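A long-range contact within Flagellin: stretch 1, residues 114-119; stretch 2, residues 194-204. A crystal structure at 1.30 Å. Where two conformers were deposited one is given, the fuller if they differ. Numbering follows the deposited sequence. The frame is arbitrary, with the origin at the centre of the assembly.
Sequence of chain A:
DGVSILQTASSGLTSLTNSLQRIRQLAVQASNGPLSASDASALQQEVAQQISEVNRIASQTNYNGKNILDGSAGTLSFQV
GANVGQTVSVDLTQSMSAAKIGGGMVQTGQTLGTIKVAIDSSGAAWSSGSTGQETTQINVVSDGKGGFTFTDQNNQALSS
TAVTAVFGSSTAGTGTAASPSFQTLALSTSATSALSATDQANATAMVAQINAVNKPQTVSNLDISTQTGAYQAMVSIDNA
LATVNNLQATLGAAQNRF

Stretch 1, residues 114-119: TIKVAI
Stretch 2 (194-204) ALSATDQANAT

Strand 114-119 runs extended alongside the loop 194-196, which leads into helix 197-204. Strand and helix axes approach to 7.8 Å, with N-to-C directions 143° apart, roughly antiparallel. The register follows: the CA atoms of Ile115 and Ala203 lie 5.6 Å apart, those of Ala118 and Ala194 6.3 Å.

Small residues sit at both places of closest register. Ala203, with phi/psi of -64/-45, offers only a methyl, and its CB rests 3.7 Å from CG2 of Ile115 (chi1 m, chi2 t; phi/psi -111/128). At the other end Ala118, at -149/87, points its CB toward the loop, 4.1 Å from CB of Ala194 and 3.7 Å from CD2 of Leu195. Leu195 (chi1 m, chi2 t; phi/psi -93/169) is the main bump. Its forked end settles on the strand between Lys116 and Ala118: CD1 lies 3.7 Å from O of Lys116 and 3.9 Å from C of Val117, whose own CB points away. The branched leucine thus covers peptide as well as methyl.

Lys116 (-79/128) points its CB toward the helix and is fully extended, all four chi angles t. Its CG passes 4.1 Å from CD1 of Leu195, and its NZ donates to OD2 of Asp199 at 3.0 Å, a salt bridge joining opposite charges beyond the apolar patch. Asp199 has chi1 m (-77°).

Two waters fill gaps where the backbones do not bond directly. One donates to O of Lys116 (2.9 Å) and O of Asp199 (2.7 Å); the other donates to O of Ala118 (2.8 Å) and accepts from N of Ala194 (2.9 Å).

Two bonds within stretch 2 hold the start of the helix: Ser196 (chi1 p) caps the helix, its OG accepting from N of Asp199 at 3.0 Å, while NE2 of Gln200 donates to O of Leu195 at 3.0 Å.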

ATOM      1  N   THR A 114     -14.458   6.745   4.121  1.00  7.05           N
ATOM      2  CA  THR A 114     -15.470   7.767   4.015  1.00  7.45           C
ATOM      3  C   THR A 114     -15.967   8.101   5.422  1.00  6.90           C
ATOM      4  O   THR A 114     -16.311   7.210   6.205  1.00  8.42           O
ATOM      5  CB  THR A 114     -16.628   7.256   3.145  1.00  8.16           C
ATOM      6  OG1 THR A 114     -16.121   6.971   1.842  1.00  9.14           O
ATOM      7  CG2 THR A 114     -17.764   8.270   3.057  1.00  9.44           C
ATOM      8  N   ILE A 115     -15.996   9.395   5.719  1.00  6.88           N
ATOM      9  CA  ILE A 115     -16.344   9.918   7.049  1.00  7.21           C
ATOM     10  C   ILE A 115     -17.690  10.628   6.956  1.00  6.87           C
ATOM     11  O   ILE A 115     -17.877  11.499   6.095  1.00  7.12           O
ATOM     12  CB  ILE A 115     -15.293  10.938   7.571  1.00  7.28           C
ATOM     13  CG1 ILE A 115     -13.868  10.367   7.452  1.00  8.75           C
ATOM     14  CG2 ILE A 115     -15.633  11.401   8.977  1.00  7.84           C
ATOM     15  CD1 ILE A 115     -12.787  11.417   7.592  1.00  9.29           C
ATOM     16  N   LYS A 116     -18.636  10.269   7.831  1.00  6.87           N
ATOM     17  CA  LYS A 116     -19.908  10.999   7.913  1.00  7.57           C
ATOM     18  C   LYS A 116     -19.702  12.283   8.710  1.00  7.07           C
ATOM     19  O   LYS A 116     -19.185  12.248   9.816  1.00  9.22           O
ATOM     20  CB  LYS A 116     -21.012  10.129   8.550  1.00  9.90           C
ATOM     21  CG  LYS A 116     -22.341  10.858   8.713  1.00 11.12           C
ATOM     22  CD  LYS A 116     -23.377  10.050   9.472  1.00 14.53           C
ATOM     23  CE  LYS A 116     -24.703  10.786   9.542  1.00 16.56           C
ATOM     24  NZ  LYS A 116     -25.744  10.001  10.259  0.50 16.82           N
ATOM     25  N   VAL A 117     -20.125  13.403   8.137  1.00  6.47           N
ATOM     26  CA  VAL A 117     -19.905  14.744   8.678  1.00  6.28           C
ATOM     27  C   VAL A 117     -21.179  15.579   8.513  1.00  6.49           C
ATOM     28  O   VAL A 117     -22.164  15.119   7.946  1.00  7.54           O
ATOM     29  CB  VAL A 117     -18.724  15.467   7.977  1.00  6.60           C
ATOM     30  CG1 VAL A 117     -17.444  14.673   8.164  1.00  7.16           C
ATOM     31  CG2 VAL A 117     -19.011  15.740   6.504  1.00  6.67           C
ATOM     32  N   ALA A 118     -21.146  16.806   9.025  1.00  6.34           N
ATOM     33  CA  ALA A 118     -22.265  17.744   8.903  1.00  6.46           C
ATOM     34  C   ALA A 118     -21.709  19.158   8.861  1.00  6.44           C
ATOM     35  O   ALA A 118     -21.546  19.801   9.903  1.00  6.82           O
ATOM     36  CB  ALA A 118     -23.261  17.582  10.054  1.00  7.29           C
ATOM     37  N   ILE A 119     -21.363  19.622   7.659  1.00  6.22           N
ATOM     38  CA  ILE A 119     -20.689  20.896   7.466  1.00  6.44           C
ATOM     39  C   ILE A 119     -21.279  21.668   6.299  1.00  6.51           C
ATOM     40  O   ILE A 119     -21.926  21.089   5.415  1.00  7.44           O
ATOM     41  CB  ILE A 119     -19.154  20.729   7.270  1.00  6.33           C
ATOM     42  CG1 ILE A 119     -18.839  19.953   5.992  1.00  6.83           C
ATOM     43  CG2 ILE A 119     -18.513  20.100   8.510  1.00  6.59           C
ATOM     44  CD1 ILE A 119     -17.362  19.689   5.744  1.00  7.42           C
ATOM     45  N   ALA A 194     -22.245  18.592  15.136  1.00  7.48           N
ATOM     46  CA  ALA A 194     -23.693  18.643  14.985  1.00  8.95           C
ATOM     47  C   ALA A 194     -24.356  17.270  14.998  1.00 10.04           C
ATOM     48  O   ALA A 194     -25.595  17.183  15.025  1.00 11.32           O
ATOM     49  CB  ALA A 194     -24.050  19.377  13.702  1.00  8.07           C
ATOM     50  N   LEU A 195     -23.542  16.217  14.924  1.00  9.59           N
ATOM     51  CA  LEU A 195     -24.016  14.839  14.861  1.00 10.09           C
ATOM     52  C   LEU A 195     -24.095  14.208  16.256  1.00 10.29           C
ATOM     53  O   LEU A 195     -23.594  14.765  17.226  1.00 11.02           O
ATOM     54  CB  LEU A 195     -23.095  14.008  13.973  1.00 10.11           C
ATOM     55  CG  LEU A 195     -22.992  14.479  12.517  1.00 12.10           C
ATOM     56  CD1 LEU A 195     -21.983  13.615  11.789  1.00 13.33           C
ATOM     57  CD2 LEU A 195     -24.340  14.471  11.813  1.00 14.28           C
ATOM     58  N   SER A 196     -24.730  13.043  16.345  1.00 10.76           N
ATOM     59  CA  SER A 196     -24.861  12.301  17.594  1.00 11.69           C
ATOM     60  C   SER A 196     -23.505  11.847  18.139  1.00 10.87           C
ATOM     61  O   SER A 196     -22.514  11.742  17.408  1.00 10.34           O
ATOM     62  CB  SER A 196     -25.727  11.055  17.383  1.00 12.45           C
ATOM     63  OG  SER A 196     -25.035  10.075  16.618  1.00 13.22           O
ATOM     64  N   ALA A 197     -23.475  11.506  19.423  1.00 12.37           N
ATOM     65  CA  ALA A 197     -22.270  10.952  20.047  1.00 12.97           C
ATOM     66  C   ALA A 197     -21.782   9.705  19.298  1.00 11.76           C
ATOM     67  O   ALA A 197     -20.589   9.531  19.087  1.00 12.38           O
ATOM     68  CB  ALA A 197     -22.525  10.625  21.514  1.00 14.43           C
ATOM     69  N   THR A 198     -22.710   8.863  18.863  0.75 11.69           N
ATOM     70  CA  THR A 198     -22.345   7.653  18.150  0.75 12.16           C
ATOM     71  C   THR A 198     -21.715   7.983  16.793  0.75 11.33           C
ATOM     72  O   THR A 198     -20.716   7.372  16.405  0.75 11.07           O
ATOM     73  CB  THR A 198     -23.564   6.727  17.968  0.75 13.38           C
ATOM     74  OG1 THR A 198     -24.011   6.263  19.251  0.75 17.20           O
ATOM     75  CG2 THR A 198     -23.210   5.521  17.088  0.75 14.12           C
ATOM     76  N   ASP A 199     -22.281   8.948  16.072  1.00 10.52           N
ATOM     77  CA  ASP A 199     -21.675   9.362  14.810  1.00 11.01           C
ATOM     78  C   ASP A 199     -20.297   9.993  15.026  1.00  9.59           C
ATOM     79  O   ASP A 199     -19.409   9.810  14.204  1.00  9.25           O
ATOM     80  CB  ASP A 199     -22.553  10.351  14.048  1.00 12.77           C
ATOM     81  CG  ASP A 199     -23.740   9.697  13.342  1.00 16.42           C
ATOM     82  OD1 ASP A 199     -23.730   8.482  13.133  1.00 21.21           O
ATOM     83  OD2 ASP A 199     -24.672  10.432  12.976  1.00 25.06           O
ATOM     84  N   GLN A 200     -20.126  10.741  16.105  1.00  9.62           N
ATOM     85  CA  GLN A 200     -18.825  11.329  16.415  1.00  9.49           C
ATOM     86  C   GLN A 200     -17.790  10.222  16.653  1.00  9.98           C
ATOM     87  O   GLN A 200     -16.675  10.273  16.112  1.00 11.07           O
ATOM     88  CB  GLN A 200     -18.889  12.274  17.598  1.00 10.69           C
ATOM     89  CG  GLN A 200     -19.716  13.522  17.310  1.00 10.36           C
ATOM     90  CD  GLN A 200     -19.863  14.429  18.508  1.00 12.45           C
ATOM     91  OE1 GLN A 200     -19.028  14.428  19.423  1.00 18.57           O
ATOM     92  NE2 GLN A 200     -20.919  15.213  18.519  1.00 13.16           N
ATOM     93  N   ALA A 201     -18.172   9.194  17.410  1.00 10.38           N
ATOM     94  CA  ALA A 201     -17.296   8.048  17.666  1.00 10.71           C
ATOM     95  C   ALA A 201     -17.005   7.278  16.376  1.00  9.67           C
ATOM     96  O   ALA A 201     -15.874   6.810  16.153  1.00 10.98           O
ATOM     97  CB  ALA A 201     -17.918   7.116  18.714  1.00 11.84           C
ATOM     98  N   ASN A 202     -18.006   7.100  15.524  1.00  9.58           N
ATOM     99  CA  ASN A 202     -17.786   6.407  14.266  1.00 10.28           C
ATOM    100  C   ASN A 202     -16.762   7.149  13.409  1.00  8.90           C
ATOM    101  O   ASN A 202     -15.901   6.533  12.777  1.00  9.40           O
ATOM    102  CB  ASN A 202     -19.093   6.265  13.478  1.00 11.49           C
ATOM    103  CG  ASN A 202     -20.070   5.272  14.092  1.00 12.65           C
ATOM    104  OD1 ASN A 202     -19.726   4.492  14.983  1.00 14.08           O
ATOM    105  ND2 ASN A 202     -21.305   5.294  13.596  1.00 13.16           N
ATOM    106  N   ALA A 203     -16.857   8.477  13.374  1.00  7.81           N
ATOM    107  CA  ALA A 203     -15.911   9.287  12.601  1.00  8.49           C
ATOM    108  C   ALA A 203     -14.480   9.159  13.135  1.00  8.84           C
ATOM    109  O   ALA A 203     -13.530   9.022  12.360  1.00  9.48           O
ATOM    110  CB  ALA A 203     -16.355  10.742  12.587  1.00  9.11           C
ATOM    111  N   THR A 204     -14.315   9.228  14.450  1.00  9.44           N
ATOM    112  CA  THR A 204     -13.014   9.041  15.067  1.00 10.69           C
ATOM    113  C   THR A 204     -12.415   7.692  14.683  1.00  9.41           C
ATOM    114  O   THR A 204     -11.232   7.609  14.347  1.00 10.37           O
ATOM    115  CB  THR A 204     -13.151   9.188  16.591  1.00 12.60           C
ATOM    116  OG1 THR A 204     -13.598  10.515  16.870  1.00 15.57           O
ATOM    117  CG2 THR A 204     -11.855   8.925  17.308  1.00 13.98           C
TER
HETATM  118  O   HOH W   1     -19.640   9.914  11.528  1.00 14.50           O
HETATM  119  O   HOH W   2     -20.939  19.136  12.604  1.00  8.22           O